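Local coordinates for aeromonas extracellular serine protease (Aeromonas sobria, PDB 3WQB), which cleaves peptide bonds after Lys-Lys and Lys-Arg pairs, acting as a calcium-binding, furin-like secreted serine protease and probable virulence factor, at residues Gly131-Gly134 / Ile135-Ala139; Met180-Val183 / Asp184-Ala188; Gly283-Gly287 / Thr288-Ala292. The protein carries 1 engineered substitution. All coordinates share one frame; numbering follows the deposited sequence.

The three contacts come one after another along the chain, and all lie within the subtilase catalytic region. Each is a loop bordering the six-stranded parallel sheet: contact 1 leads into edge strand 140-144, contact 2 leaves strand 173-179 on the way to helix 191-205, and contact 3 leaves the other edge strand, 277-282. Contacts 1 and 3 are the closest pair, centres about 20 Å apart; contact 2 is about 36 Å from contact 1 and about 29 Å from contact 3, centre to centre. The three loops lie in different surroundings: contact 1 at a calcium site, contact 2 at the boundary with the P-domain and a second protein chain, contact 3 near the predicted charge-relay residues.

Contact 1 (Gly131-Gly134 / Ile135-Ala139); sequences GTKG and IAPRA. With CA (calcium ion), chain C.
Thr132 O binds the calcium ion at 2.4 Å, and Asn29, Asp87, Val126, Asn128 and Ile130 contribute the other protein ligands of the shell. The next residue, Lys133, reaches past the outer part of the Pro137 ring, with its CE 4.3 Å from Pro137 CG. Its chain is extended from end to end (chi1 -169°, with the later torsions also near 180°), which carries NZ to a hydrogen bond with Pro26 O. This is the loop that follows helix 115-124 in the subtilisin fold, and its first part closes a calcium site like the strong one of subtilisins. The pyrrolidine ring of Pro137 also meets the carbonyl oxygen of Gly134, its CD lying 3.3 Å from Gly134 O. Farther round the same ring, Pro137 CG is 3.8 Å from Gly134 O, so the oxygen is lined by carbon on this side. Ile135 faces away from 131-134 and packs on Leu57 and on Leu348 of helix 335-352, while a type I turn from Ala136 to Ala139, closed by Ala139 N to Ala136 O at 3.0 Å, directs the backbone into strand 140-144.

Contact 2 (Met180-Val183 / Asp184-Ala188); sequences MSVV and DPRSA
Met180 and Arg186 make the sulfur and apolar part of this contact, crossing at about a right angle. Met180 SD stands 3.9 Å above the guanidinium plane of Arg186, over its centre, and the methyl CE lies 3.6 Å from Arg186 CD. The methionine runs out straight until its last torsion (chi3 68°), where a bend turns CE back along the arginine. The methyl CG1 of Val182 comes obliquely to the same group, 4.2 Å from Arg186 NE, and Val182 CB packs against Asp184 O at 3.6 Å. Among polar contacts, a water lies within bonding distance of both Val183 O, at 3.1 Å, and Asp184 OD2, at 2.8 Å, though with more acceptors in reach than protons the bridge may not always be complete. Asp184 OD2 is also bonded to Thr525, and Val182 O to Ser509 OG, so the loop after strand 173-179 is tied to the P-domain. Between chains, Ser181 N hydrogen-bonds to a polar side chain of the other protein chain, and Arg186 NH1 forms a weak, long ion pair with an acidic one. The sulfur covers one face of the cation without neutralising it, and that ion pair probably offsets only part of its charge.

Contact 3 (Gly283-Gly287 / Thr288-Ala292); sequences GGEYG and TDTPA
Glu285 and Thr290 run side by side and point the same way, the hydroxyl of the threonine lying against the base of the glutamate, with Thr290 OG1 3.2 Å from Glu285 CB. Glu285 sets CG anti to its own carbonyl carbon (chi1 -69°) and bends again at chi2, so that its carboxylate turns off from 288-292 and is gripped elsewhere, OE1 by Ser269 and OE2 by Asn262. In the backbone next to this pair, Glu285 N gives a nearly straight hydrogen bond to Pro291 O at 2.9 Å. One step farther round, Gly287 N donates to Thr290 O in a weak, bent bond. Inside the loop sits a water that accepts from Tyr286 N at 2.9 Å and donates to Thr290 O. It also hydrogen-bonds with Thr290 OG1 at 2.8 Å and, weakly, with Thr288 OG1, so two threonine hydroxyls converge on it. Thr288 OG1 meanwhile lies 3.7 Å from Tyr286 CB, but the tyrosine ring leads away from the other side of the loop. Ala292 closes the base: its CB faces the opposite arm and rests 3.4 Å from Gly287 N. Gly284, at positive phi and with no side chain in the way, brings its CA to 3.5 Å from Pro291 O; Gly287 also has positive phi. The result is a water-bridged loop connecting edge strand 277-282 of the parallel sheet to strand 293-296 of the subtilisin fold, with the Tyr286 side chain about 11 Å from that of His115, the predicted charge-relay histidine.

Contact 1 (Gly131-Gly134 / Ile135-Ala139)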
loop_
_atom_site.group_PDB
_atom_site.type_symbol
_atom_site.label_atom_id
_atom_site.label_comp_id
_atom_site.label_asym_id
_atom_site.label_seq_id
_atom_site.Cartn_x
_atom_site.Cartn_y
_atom_site.Cartn_z
ATOM N N GLY A 131 8.881 26.971 -8.823
ATOM C CA GLY A 131 8.428 25.882 -7.969
ATOM C C GLY A 131 9.501 24.933 -7.498
ATOM O O GLY A 131 10.575 25.351 -7.055
ATOM N N THR A 132 9.188 23.647 -7.615
ATOM C CA THR A 132 10.010 22.570 -7.074
ATOM C C THR A 132 10.701 21.798 -8.197
ATOM O O THR A 132 10.493 22.066 -9.391
ATOM C CB THR A 132 9.134 21.584 -6.282
ATOM O OG1 THR A 132 8.045 21.159 -7.109
ATOM C CG2 THR A 132 8.599 22.226 -4.988
ATOM N N LYS A 133 11.527 20.833 -7.799
ATOM C CA LYS A 133 12.167 19.919 -8.735
ATOM C C LYS A 133 11.687 18.510 -8.418
ATOM O O LYS A 133 11.806 18.053 -7.287
ATOM C CB LYS A 133 13.691 19.998 -8.603
ATOM C CG LYS A 133 14.460 19.277 -9.717
ATOM C CD LYS A 133 15.963 19.258 -9.428
ATOM C CE LYS A 133 16.753 18.746 -10.621
ATOM N NZ LYS A 133 18.208 18.544 -10.302
ATOM N N GLY A 134 11.148 17.815 -9.413
ATOM C CA GLY A 134 10.762 16.423 -9.201
ATOM C C GLY A 134 11.951 15.529 -8.887
ATOM O O GLY A 134 13.103 15.850 -9.218
ATOM N N ILE A 135 11.675 14.400 -8.241
ATOM C CA ILE A 135 12.687 13.365 -8.072
ATOM C C ILE A 135 13.188 12.898 -9.443
ATOM O O ILE A 135 14.391 12.703 -9.644
ATOM C CB ILE A 135 12.086 12.185 -7.308
ATOM C CG1 ILE A 135 11.855 12.564 -5.854
ATOM C CG2 ILE A 135 12.971 10.942 -7.381
ATOM C CD1 ILE A 135 10.901 11.608 -5.148
ATOM N N ALA A 136 12.244 12.737 -10.374
ATOM C CA ALA A 136 12.498 12.260 -11.727
ATOM C C ALA A 136 11.854 13.285 -12.670
ATOM O O ALA A 136 10.805 13.021 -13.280
ATOM C CB ALA A 136 11.898 10.873 -11.916
ATOM N N PRO A 137 12.487 14.469 -12.801
ATOM C CA PRO A 137 11.837 15.600 -13.461
ATOM C C PRO A 137 11.732 15.482 -14.978
ATOM O O PRO A 137 11.184 16.379 -15.630
ATOM C CB PRO A 137 12.709 16.791 -13.057
ATOM C CG PRO A 137 14.055 16.208 -12.861
ATOM C CD PRO A 137 13.831 14.820 -12.303
ATOM N N ARG A 138 12.225 14.388 -15.540
ATOM C CA ARG A 138 12.022 14.134 -16.965
ATOM C C ARG A 138 11.056 12.976 -17.235
ATOM O O ARG A 138 10.808 12.618 -18.395
ATOM C CB ARG A 138 13.361 13.947 -17.690
ATOM C CG ARG A 138 14.255 15.189 -17.674
ATOM C CD ARG A 138 15.490 15.013 -18.551
ATOM N NE ARG A 138 15.118 14.830 -19.949
ATOM C CZ ARG A 138 15.880 14.256 -20.878
ATOM N NH1 ARG A 138 17.086 13.787 -20.586
ATOM N NH2 ARG A 138 15.418 14.142 -22.111
ATOM N N ALA A 139 10.504 12.395 -16.170
ATOM C CA ALA A 139 9.481 11.363 -16.328
ATOM C C ALA A 139 8.186 11.986 -16.863
ATOM O O ALA A 139 7.963 13.197 -16.717
ATOM C CB ALA A 139 9.246 10.637 -15.010
HETATM CA CA CA C . 10.047 23.480 -11.215
#

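Contact 2 (Met180-Val183 / Asp184-Ala188)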
loop_
_atom_site.group_PDB
_atom_site.type_symbol
_atom_site.label_atom_id
_atom_site.label_comp_id
_atom_site.label_asym_id
_atom_site.label_seq_id
_atom_site.Cartn_x
_atom_site.Cartn_y
_atom_site.Cartn_z
ATOM N N MET A 180 -6.796 0.535 1.792
ATOM C CA MET A 180 -8.057 0.240 2.441
ATOM C C MET A 180 -7.826 -0.159 3.891
ATOM O O MET A 180 -7.195 -1.178 4.164
ATOM C CB MET A 180 -8.787 -0.870 1.683
ATOM C CG MET A 180 -10.216 -1.082 2.183
ATOM S SD MET A 180 -11.076 -2.355 1.266
ATOM C CE MET A 180 -10.140 -3.751 1.792
ATOM N N SER A 181 -8.347 0.637 4.824
ATOM C CA SER A 181 -8.320 0.266 6.238
ATOM C C SER A 181 -9.507 -0.639 6.523
ATOM O O SER A 181 -10.585 -0.444 5.961
ATOM C CB SER A 181 -8.344 1.506 7.127
ATOM O OG SER A 181 -7.172 2.281 6.919
ATOM N N VAL A 182 -9.300 -1.632 7.380
ATOM C CA VAL A 182 -10.338 -2.627 7.654
ATOM C C VAL A 182 -10.443 -2.903 9.136
ATOM O O VAL A 182 -9.446 -2.820 9.861
ATOM C CB VAL A 182 -10.083 -3.968 6.896
ATOM C CG1 VAL A 182 -10.148 -3.767 5.393
ATOM C CG2 VAL A 182 -8.749 -4.591 7.295
ATOM N N VAL A 183 -11.655 -3.254 9.568
ATOM C CA VAL A 183 -11.875 -3.763 10.927
ATOM C C VAL A 183 -12.303 -5.231 10.928
ATOM O O VAL A 183 -12.394 -5.860 11.985
ATOM C CB VAL A 183 -12.880 -2.901 11.749
ATOM C CG1 VAL A 183 -12.332 -1.490 11.927
ATOM C CG2 VAL A 183 -14.250 -2.865 11.081
ATOM N N ASP A 184 -12.559 -5.771 9.739
ATOM C CA ASP A 184 -12.851 -7.186 9.578
ATOM C C ASP A 184 -11.974 -7.743 8.474
ATOM O O ASP A 184 -11.738 -7.066 7.477
ATOM C CB ASP A 184 -14.329 -7.420 9.254
ATOM C CG ASP A 184 -15.235 -7.168 10.450
ATOM O OD1 ASP A 184 -15.899 -6.113 10.454
ATOM O OD2 ASP A 184 -15.273 -8.003 11.390
ATOM N N PRO A 185 -11.479 -8.973 8.659
ATOM C CA PRO A 185 -10.546 -9.541 7.703
ATOM C C PRO A 185 -11.211 -9.810 6.366
ATOM O O PRO A 185 -12.415 -10.084 6.298
ATOM C CB PRO A 185 -10.123 -10.854 8.364
ATOM C CG PRO A 185 -11.301 -11.229 9.210
ATOM C CD PRO A 185 -11.819 -9.924 9.735
ATOM N N ARG A 186 -10.431 -9.710 5.304
ATOM C CA ARG A 186 -10.934 -10.045 3.984
ATOM C C ARG A 186 -10.133 -11.141 3.327
ATOM O O ARG A 186 -8.933 -11.248 3.536
ATOM C CB ARG A 186 -10.961 -8.805 3.100
ATOM C CG ARG A 186 -12.153 -7.916 3.389
ATOM C CD ARG A 186 -12.065 -6.638 2.617
ATOM N NE ARG A 186 -13.059 -5.677 3.068
ATOM C CZ ARG A 186 -13.885 -5.016 2.263
ATOM N NH1 ARG A 186 -13.836 -5.197 0.946
ATOM N NH2 ARG A 186 -14.755 -4.161 2.779
ATOM N N SER A 187 -10.821 -11.967 2.550
ATOM C CA SER A 187 -10.171 -12.874 1.616
ATOM C C SER A 187 -9.603 -12.077 0.430
ATOM O O SER A 187 -10.156 -11.044 0.045
ATOM C CB SER A 187 -11.180 -13.913 1.126
ATOM O OG SER A 187 -10.663 -14.633 0.027
ATOM N N ALA A 188 -8.492 -12.540 -0.145
ATOM C CA ALA A 188 -7.923 -11.870 -1.319
ATOM C C ALA A 188 -8.395 -12.499 -2.636
ATOM O O ALA A 188 -8.008 -12.062 -3.727
ATOM C CB ALA A 188 -6.399 -11.861 -1.235
HETATM O O HOH W 1 -13.118 -8.724 13.012
#

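Contact 3 (Gly283-Gly287 / Thr288-Ala292)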
loop_
_atom_site.group_PDB
_atom_site.type_symbol
_atom_site.label_atom_id
_atom_site.label_comp_id
_atom_site.label_asym_id
_atom_site.label_seq_id
_atom_site.Cartn_x
_atom_site.Cartn_y
_atom_site.Cartn_z
ATOM N N GLY A 283 8.278 10.586 3.626
ATOM C CA GLY A 283 6.902 11.063 3.754
ATOM C C GLY A 283 6.718 12.202 4.748
ATOM O O GLY A 283 5.736 12.922 4.663
ATOM N N GLY A 284 7.649 12.369 5.690
ATOM C CA GLY A 284 7.586 13.477 6.636
ATOM C C GLY A 284 6.502 13.341 7.680
ATOM O O GLY A 284 5.976 12.245 7.923
ATOM N N GLU A 285 6.188 14.473 8.310
ATOM C CA GLU A 285 5.182 14.538 9.349
ATOM C C GLU A 285 4.023 15.370 8.821
ATOM O O GLU A 285 3.277 14.856 7.997
ATOM C CB GLU A 285 5.775 15.033 10.663
ATOM C CG GLU A 285 6.736 14.021 11.301
ATOM C CD GLU A 285 6.044 12.757 11.824
ATOM O OE1 GLU A 285 4.820 12.790 12.066
ATOM O OE2 GLU A 285 6.732 11.723 12.000
ATOM N N TYR A 286 3.882 16.636 9.238
ATOM C CA TYR A 286 2.719 17.441 8.828
ATOM C C TYR A 286 3.048 18.797 8.220
ATOM O O TYR A 286 2.164 19.443 7.656
ATOM C CB TYR A 286 1.728 17.581 9.995
ATOM C CG TYR A 286 1.144 16.244 10.383
ATOM C CD1 TYR A 286 -0.016 15.764 9.776
ATOM C CD2 TYR A 286 1.762 15.449 11.348
ATOM C CE1 TYR A 286 -0.542 14.513 10.121
ATOM C CE2 TYR A 286 1.253 14.203 11.692
ATOM C CZ TYR A 286 0.094 13.742 11.082
ATOM O OH TYR A 286 -0.414 12.512 11.425
ATOM N N GLY A 287 4.309 19.215 8.324
ATOM C CA GLY A 287 4.768 20.456 7.703
ATOM C C GLY A 287 4.460 21.673 8.541
ATOM O O GLY A 287 4.654 22.809 8.088
ATOM N N THR A 288 4.002 21.429 9.765
ATOM C CA THR A 288 3.587 22.481 10.683
ATOM C C THR A 288 4.711 22.646 11.701
ATOM O O THR A 288 5.504 23.580 11.615
ATOM C CB THR A 288 2.249 22.114 11.360
ATOM O OG1 THR A 288 2.327 20.764 11.835
ATOM C CG2 THR A 288 1.098 22.209 10.359
ATOM N N ASP A 289 4.809 21.710 12.635
ATOM C CA ASP A 289 5.878 21.707 13.624
ATOM C C ASP A 289 7.189 21.131 13.089
ATOM O O ASP A 289 8.274 21.500 13.533
ATOM C CB ASP A 289 5.435 20.933 14.863
ATOM C CG ASP A 289 4.211 21.541 15.525
ATOM O OD1 ASP A 289 4.211 22.764 15.768
ATOM O OD2 ASP A 289 3.246 20.796 15.794
ATOM N N THR A 290 7.081 20.218 12.124
ATOM C CA THR A 290 8.233 19.486 11.581
ATOM C C THR A 290 8.008 19.263 10.069
ATOM O O THR A 290 6.887 19.442 9.587
ATOM C CB THR A 290 8.416 18.132 12.292
ATOM O OG1 THR A 290 7.189 17.409 12.215
ATOM C CG2 THR A 290 8.813 18.321 13.778
ATOM N N PRO A 291 9.064 18.889 9.313
ATOM C CA PRO A 291 8.959 18.936 7.849
ATOM C C PRO A 291 7.988 17.928 7.239
ATOM O O PRO A 291 7.875 16.779 7.695
ATOM C CB PRO A 291 10.391 18.634 7.377
ATOM C CG PRO A 291 11.239 19.046 8.521
ATOM C CD PRO A 291 10.454 18.646 9.735
ATOM N N ALA A 292 7.298 18.377 6.198
ATOM C CA ALA A 292 6.590 17.476 5.295
ATOM C C ALA A 292 7.108 17.700 3.867
ATOM O O ALA A 292 8.243 18.160 3.698
ATOM C CB ALA A 292 5.074 17.641 5.411
HETATM O O HOH W 2 4.672 18.286 11.495
#